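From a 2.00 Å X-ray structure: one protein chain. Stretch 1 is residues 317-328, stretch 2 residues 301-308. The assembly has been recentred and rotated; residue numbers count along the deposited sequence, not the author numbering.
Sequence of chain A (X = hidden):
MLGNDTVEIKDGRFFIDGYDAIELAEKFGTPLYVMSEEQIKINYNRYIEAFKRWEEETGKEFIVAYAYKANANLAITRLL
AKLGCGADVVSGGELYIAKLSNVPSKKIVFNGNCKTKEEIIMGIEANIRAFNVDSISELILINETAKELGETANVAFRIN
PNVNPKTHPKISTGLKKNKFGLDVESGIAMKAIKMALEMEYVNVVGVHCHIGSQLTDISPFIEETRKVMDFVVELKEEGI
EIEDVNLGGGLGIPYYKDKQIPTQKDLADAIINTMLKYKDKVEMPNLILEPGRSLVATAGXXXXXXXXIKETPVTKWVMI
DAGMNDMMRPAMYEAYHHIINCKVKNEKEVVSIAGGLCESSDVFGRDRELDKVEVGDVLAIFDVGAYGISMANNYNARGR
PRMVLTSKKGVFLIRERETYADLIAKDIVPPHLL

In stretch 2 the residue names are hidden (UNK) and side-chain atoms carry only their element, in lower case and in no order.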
ATOM      1  N   TRP A 317      -7.763   8.533  22.111  1.00 17.75           N
ATOM      2  CA  TRP A 317      -7.404   8.596  20.700  1.00 17.24           C
ATOM      3  C   TRP A 317      -7.444  10.017  20.195  1.00 15.59           C
ATOM      4  O   TRP A 317      -8.338  10.786  20.542  1.00 15.97           O
ATOM      5  CB  TRP A 317      -8.387   7.807  19.859  1.00 16.05           C
ATOM      6  CG  TRP A 317      -8.333   6.339  20.020  1.00 16.33           C
ATOM      7  CD1 TRP A 317      -9.126   5.541  20.833  1.00 17.80           C
ATOM      8  CD2 TRP A 317      -7.428   5.463  19.360  1.00 14.03           C
ATOM      9  NE1 TRP A 317      -8.727   4.223  20.703  1.00 15.29           N
ATOM     10  CE2 TRP A 317      -7.690   4.164  19.808  1.00 15.30           C
ATOM     11  CE3 TRP A 317      -6.415   5.658  18.423  1.00 14.75           C
ATOM     12  CZ2 TRP A 317      -6.965   3.067  19.349  1.00 15.93           C
ATOM     13  CZ3 TRP A 317      -5.707   4.583  17.974  1.00 13.83           C
ATOM     14  CH2 TRP A 317      -5.979   3.311  18.429  1.00 15.13           C
ATOM     15  N   VAL A 318      -6.479  10.327  19.347  1.00 14.19           N
ATOM     16  CA  VAL A 318      -6.333  11.625  18.707  1.00 14.01           C
ATOM     17  C   VAL A 318      -6.459  11.274  17.201  1.00 13.16           C
ATOM     18  O   VAL A 318      -5.695  10.447  16.696  1.00 11.93           O
ATOM     19  CB  VAL A 318      -4.920  12.190  19.099  1.00 14.65           C
ATOM     20  CG1 VAL A 318      -4.510  13.288  18.171  1.00 21.30           C
ATOM     21  CG2 VAL A 318      -4.993  12.726  20.556  1.00 17.25           C
ATOM     22  N   MET A 319      -7.447  11.855  16.503  1.00 13.23           N
ATOM     23  CA  MET A 319      -7.669  11.523  15.094  1.00 13.87           C
ATOM     24  C   MET A 319      -7.160  12.634  14.200  1.00 14.02           C
ATOM     25  O   MET A 319      -7.592  13.772  14.326  1.00 13.74           O
ATOM     26  CB  MET A 319      -9.170  11.336  14.805  1.00 13.05           C
ATOM     27  CG  MET A 319      -9.959  10.527  15.882  1.00 13.16           C
ATOM     28  SD  MET A 319      -9.313   8.866  16.063  1.00 15.18           S
ATOM     29  CE  MET A 319     -10.769   8.022  16.899  1.00 18.24           C
ATOM     30  N   ILE A 320      -6.257  12.297  13.281  1.00 15.72           N
ATOM     31  CA  ILE A 320      -5.718  13.305  12.394  1.00 13.54           C
ATOM     32  C   ILE A 320      -6.070  13.103  10.919  1.00 14.06           C
ATOM     33  O   ILE A 320      -6.518  12.009  10.523  1.00 14.00           O
ATOM     34  CB  ILE A 320      -4.155  13.413  12.548  1.00 13.73           C
ATOM     35  CG1 ILE A 320      -3.491  12.065  12.211  1.00 12.22           C
ATOM     36  CG2 ILE A 320      -3.783  13.855  14.035  1.00 12.10           C
ATOM     37  CD1 ILE A 320      -1.972  12.190  12.218  1.00 11.18           C
ATOM     38  N   ASP A 321      -5.860  14.141  10.095  1.00 13.95           N
ATOM     39  CA  ASP A 321      -6.201  14.011   8.685  1.00 15.28           C
ATOM     40  C   ASP A 321      -5.167  13.339   7.781  1.00 15.78           C
ATOM     41  O   ASP A 321      -5.376  13.226   6.567  1.00 16.35           O
ATOM     42  CB  ASP A 321      -6.718  15.342   8.096  1.00 14.73           C
ATOM     43  CG  ASP A 321      -5.745  16.481   8.225  1.00 14.15           C
ATOM     44  OD1 ASP A 321      -4.518  16.240   8.442  1.00 11.71           O
ATOM     45  OD2 ASP A 321      -6.223  17.648   8.097  1.00 15.77           O
ATOM     46  N   ALA A 322      -4.071  12.894   8.377  1.00 13.50           N
ATOM     47  CA  ALA A 322      -3.089  12.080   7.665  1.00 14.54           C
ATOM     48  C   ALA A 322      -3.577  10.653   7.912  1.00 14.35           C
ATOM     49  O   ALA A 322      -4.163  10.350   8.966  1.00 15.76           O
ATOM     50  CB  ALA A 322      -1.690  12.237   8.251  1.00 11.89           C
ATOM     51  N   GLY A 323      -3.290   9.748   6.988  1.00 15.18           N
ATOM     52  CA  GLY A 323      -3.770   8.385   7.161  1.00 13.62           C
ATOM     53  C   GLY A 323      -2.845   7.407   6.465  1.00 14.75           C
ATOM     54  O   GLY A 323      -1.933   7.806   5.741  1.00 13.13           O
ATOM     55  N   MET A 324      -3.084   6.117   6.659  1.00 14.38           N
ATOM     56  CA  MET A 324      -2.223   5.112   6.056  1.00 15.51           C
ATOM     57  C   MET A 324      -2.067   5.254   4.516  1.00 14.97           C
ATOM     58  O   MET A 324      -1.029   4.861   3.976  1.00 16.10           O
ATOM     59  CB  MET A 324      -2.729   3.704   6.406  1.00 14.36           C
ATOM     60  CG  MET A 324      -4.106   3.364   5.814  1.00 15.11           C
ATOM     61  SD  MET A 324      -4.630   1.698   6.284  1.00 18.53           S
ATOM     62  CE  MET A 324      -3.776   0.665   5.020  1.00 17.55           C
ATOM     63  N   ASN A 325      -3.077   5.768   3.815  1.00 14.95           N
ATOM     64  CA  ASN A 325      -2.929   5.925   2.352  1.00 16.21           C
ATOM     65  C   ASN A 325      -1.810   7.004   2.038  1.00 16.06           C
ATOM     66  O   ASN A 325      -1.168   7.002   0.962  1.00 14.72           O
ATOM     67  CB  ASN A 325      -4.277   6.364   1.738  1.00 17.69           C
ATOM     68  CG  ASN A 325      -4.654   7.783   2.149  1.00 19.17           C
ATOM     69  OD1 ASN A 325      -4.979   8.056   3.332  1.00 18.01           O
ATOM     70  ND2 ASN A 325      -4.582   8.706   1.185  1.00 18.20           N
ATOM     71  N   ASP A 326      -1.612   7.937   2.970  1.00 14.82           N
ATOM     72  CA  ASP A 326      -0.562   8.981   2.813  1.00 14.34           C
ATOM     73  C   ASP A 326       0.846   8.447   3.186  1.00 12.84           C
ATOM     74  O   ASP A 326       1.870   8.915   2.648  1.00 12.47           O
ATOM     75  CB  ASP A 326      -0.838  10.190   3.746  1.00 15.59           C
ATOM     76  CG  ASP A 326      -2.230  10.794   3.538  1.00 18.02           C
ATOM     77  OD1 ASP A 326      -2.540  11.172   2.389  1.00 17.30           O
ATOM     78  OD2 ASP A 326      -2.999  10.889   4.518  1.00 16.56           O
ATOM     79  N   MET A 327       0.891   7.507   4.125  1.00 12.05           N
ATOM     80  CA  MET A 327       2.155   7.003   4.652  1.00 13.52           C
ATOM     81  C   MET A 327       1.820   5.644   5.256  1.00 13.98           C
ATOM     82  O   MET A 327       1.239   5.552   6.341  1.00 14.42           O
ATOM     83  CB  MET A 327       2.660   7.958   5.718  1.00 13.37           C
ATOM     84  CG  MET A 327       4.197   7.928   5.867  1.00 14.56           C
ATOM     85  SD  MET A 327       4.826   6.528   6.846  1.00 16.83           S
ATOM     86  CE  MET A 327       4.406   7.100   8.609  1.00 13.97           C
ATOM     87  N   MET A 328       2.199   4.602   4.532  1.00 13.22           N
ATOM     88  CA  MET A 328       1.847   3.231   4.867  1.00 14.03           C
ATOM     89  C   MET A 328       2.721   2.476   5.856  1.00 15.41           C
ATOM     90  O   MET A 328       2.351   1.346   6.224  1.00 14.44           O
ATOM     91  CB  MET A 328       1.822   2.402   3.578  1.00 14.48           C
ATOM     92  CG  MET A 328       0.743   2.843   2.572  1.00 14.70           C
ATOM     93  SD  MET A 328      -0.855   2.126   3.111  1.00 17.46           S
ATOM     94  CE  MET A 328      -0.569   0.452   2.422  1.00 16.71           C
ATOM     95  N   UNK A 301       8.956  14.978   6.883  1.00 10.18           N
ATOM     96  CA  UNK A 301       8.064  15.060   8.042  1.00 10.51           C
ATOM     97  C   UNK A 301       6.669  15.096   7.473  1.00 11.59           C
ATOM     98  O   UNK A 301       6.469  15.712   6.447  1.00 13.14           O
ATOM     99  c   UNK A 301      10.785  16.774   8.474  1.00 11.28           C
ATOM    100  c   UNK A 301      12.447  16.271  10.148  1.00 12.76           C
ATOM    101  c   UNK A 301      12.110  16.707   8.853  1.00 11.86           C
ATOM    102  c   UNK A 301      10.099  15.956  10.649  1.00 12.35           C
ATOM    103  c   UNK A 301      11.459  15.897  11.068  1.00 11.17           C
ATOM    104  c   UNK A 301       9.759  16.400   9.335  1.00 11.56           C
ATOM    105  c   UNK A 301       8.314  16.359   8.829  1.00  9.35           C
ATOM    106  o   UNK A 301      13.792  16.170  10.444  1.00 10.49           O
ATOM    107  N   UNK A 302       5.719  14.427   8.134  1.00 11.79           N
ATOM    108  CA  UNK A 302       4.334  14.457   7.679  1.00 11.09           C
ATOM    109  C   UNK A 302       3.471  15.175   8.737  1.00 12.19           C
ATOM    110  O   UNK A 302       3.396  14.723   9.899  1.00 10.32           O
ATOM    111  c   UNK A 302       3.807  13.032   7.460  1.00 10.71           C
ATOM    112  c   UNK A 302       2.325  12.883   7.046  1.00 12.96           C
ATOM    113  c   UNK A 302       2.027  13.647   5.736  1.00 11.01           C
ATOM    114  c   UNK A 302       2.030  11.413   6.906  1.00 10.97           C
ATOM    115  N   UNK A 303       2.829  16.280   8.325  1.00  9.68           N
ATOM    116  CA  UNK A 303       1.986  17.058   9.233  1.00 10.29           C
ATOM    117  C   UNK A 303       0.536  16.670   9.032  1.00 10.92           C
ATOM    118  O   UNK A 303       0.059  16.548   7.900  1.00 11.93           O
ATOM    119  c   UNK A 303       3.607  19.044   8.840  1.00  9.95           C
ATOM    120  c   UNK A 303       2.146  18.576   8.944  1.00  9.79           C
ATOM    121  c   UNK A 303       3.692  20.575   8.560  1.00  9.16           C
ATOM    122  c   UNK A 303       4.331  18.689  10.125  1.00 11.49           C
ATOM    123  N   UNK A 304      -0.149  16.438  10.138  1.00 11.74           N
ATOM    124  CA  UNK A 304      -1.545  16.050  10.097  1.00 15.39           C
ATOM    125  C   UNK A 304      -2.291  16.849  11.161  1.00 15.38           C
ATOM    126  O   UNK A 304      -1.844  16.939  12.304  1.00 16.14           O
ATOM    127  N   UNK A 305      -3.400  17.454  10.777  1.00 15.57           N
ATOM    128  CA  UNK A 305      -4.155  18.209  11.714  1.00 15.76           C
ATOM    129  C   UNK A 305      -5.124  17.317  12.489  1.00 15.12           C
ATOM    130  O   UNK A 305      -5.724  16.340  11.948  1.00 14.43           O
ATOM    131  c   UNK A 305      -4.898  19.344  10.994  1.00 19.62           C
ATOM    132  c   UNK A 305      -7.152  21.385  10.058  1.00 29.09           C
ATOM    133  c   UNK A 305      -6.283  21.532  11.291  1.00 26.97           C
ATOM    134  c   UNK A 305      -5.868  20.142  11.911  1.00 23.63           C
ATOM    135  n   UNK A 305      -7.620  22.756   9.624  1.00 32.38           N
ATOM    136  N   UNK A 306      -5.288  17.659  13.762  1.00 13.31           N
ATOM    137  CA  UNK A 306      -6.207  16.940  14.642  1.00 13.21           C
ATOM    138  C   UNK A 306      -7.638  17.396  14.454  1.00 13.15           C
ATOM    139  O   UNK A 306      -7.944  18.579  14.690  1.00 13.14           O
ATOM    140  c   UNK A 306      -6.824  16.481  17.033  1.00 14.20           C
ATOM    141  c   UNK A 306      -5.806  17.170  16.114  1.00 14.46           C
ATOM    142  c   UNK A 306      -4.375  16.565  16.337  1.00 11.53           C
ATOM    143  N   UNK A 307      -8.527  16.486  14.043  1.00 13.53           N
ATOM    144  CA  UNK A 307      -9.930  16.913  13.867  1.00 15.30           C
ATOM    145  C   UNK A 307     -10.802  16.448  15.020  1.00 14.98           C
ATOM    146  O   UNK A 307     -11.827  17.072  15.297  1.00 15.46           O
ATOM    147  c   UNK A 307      -9.878  17.069  11.343  1.00 17.26           C
ATOM    148  c   UNK A 307      -9.718  18.506   9.678  1.00 18.01           C
ATOM    149  n   UNK A 307     -10.518  18.053  10.631  1.00 18.01           N
ATOM    150  n   UNK A 307      -8.572  17.848   9.749  1.00 17.52           N
ATOM    151  c   UNK A 307      -8.646  16.942  10.780  1.00 18.63           C
ATOM    152  c   UNK A 307     -10.492  16.400  12.524  1.00 15.32           C
ATOM    153  N   UNK A 308     -10.399  15.382  15.711  1.00 15.62           N
ATOM    154  CA  UNK A 308     -11.211  14.874  16.841  1.00 16.11           C
ATOM    155  C   UNK A 308     -10.365  14.246  17.933  1.00 17.24           C
ATOM    156  O   UNK A 308      -9.314  13.653  17.649  1.00 16.49           O
ATOM    157  c   UNK A 308     -13.132  14.233  15.326  1.00 15.65           C
ATOM    158  c   UNK A 308     -14.888  15.275  14.503  1.00 16.28           C
ATOM    159  n   UNK A 308     -14.318  14.612  13.512  1.00 15.52           N
ATOM    160  c   UNK A 308     -12.176  13.787  16.379  1.00 15.93           C
ATOM    161  n   UNK A 308     -14.189  15.058  15.603  1.00 16.07           N
ATOM    162  c   UNK A 308     -13.215  13.950  13.999  1.00 15.87           C
TER

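Position 301 has eight side-chain atoms: one carbon, then a ring of six carbons bearing one oxygen. None comes near stretch 1. A phenol ring makes this Y301.

Position 302 has four side-chain carbons, forked at the second. One branch end lies 4.0 Å from CB of A322 and 3.7 Å from CB of M327. A fork one carbon beyond CB identifies L302, and the branch end is CD2.

Position 303 also has four carbons, forked at the second. Its CA-to-CB bond points away from stretch 1. The same pattern gives L303.

Position 304 has no side-chain atoms. Its CA lies 3.4 Å from OD1 of D321 and 4.2 Å from CB of A322. This is G304. A CB here would point toward stretch 1 and sit tightly, 3.0 Å from CD1 of I320 and 3.1 Å from CB of A322.

Position 305 has four carbons in a row ending in nitrogen. Its CB is 3.6 Å from OD2 of D321, while the end of the chain leads away. The unbranched amine is K305. Its backbone N donates to OD1 of D321 at 2.9 Å, and its O accepts from N of D321, also at 2.9 Å.

Position 306 has three carbons, one carrying the other two. One branch packs 3.6 Å from CG2 of I320 and 3.8 Å from CG1 of V318. Branching at CB gives V306; the contacting atom is CG2.

Position 307 has one carbon, then a five-membered ring of three carbons and two nitrogens. A ring nitrogen donates to OD2 of D321 at 2.9 Å, with the oxygen at the ring edge. The imidazole is H307, and the donor is NE2.

Position 308 has the same atoms. Its CB lies 4.0 Å from CG of M319, and both ring nitrogens are hydrogen-bonded elsewhere in the structure. This is H308.

The contact joins two antiparallel strands. N of M319 donates to O of H308 at 2.8 Å, and N of H307 donates to O of M319 at 2.9 Å. The register then shifts by one, a beta bulge, so I320 pairs with V306. Their side chains share one face of the sheet; those of M319 and H308 share the other. Beyond the strand, the carboxylate of D321 continues the link, with OD1 on the backbone of K305 and OD2 on the ring of H307. L302 extends the apolar contact to A322 and M327.

Stretch 2 (301-308) YLLGKVHH
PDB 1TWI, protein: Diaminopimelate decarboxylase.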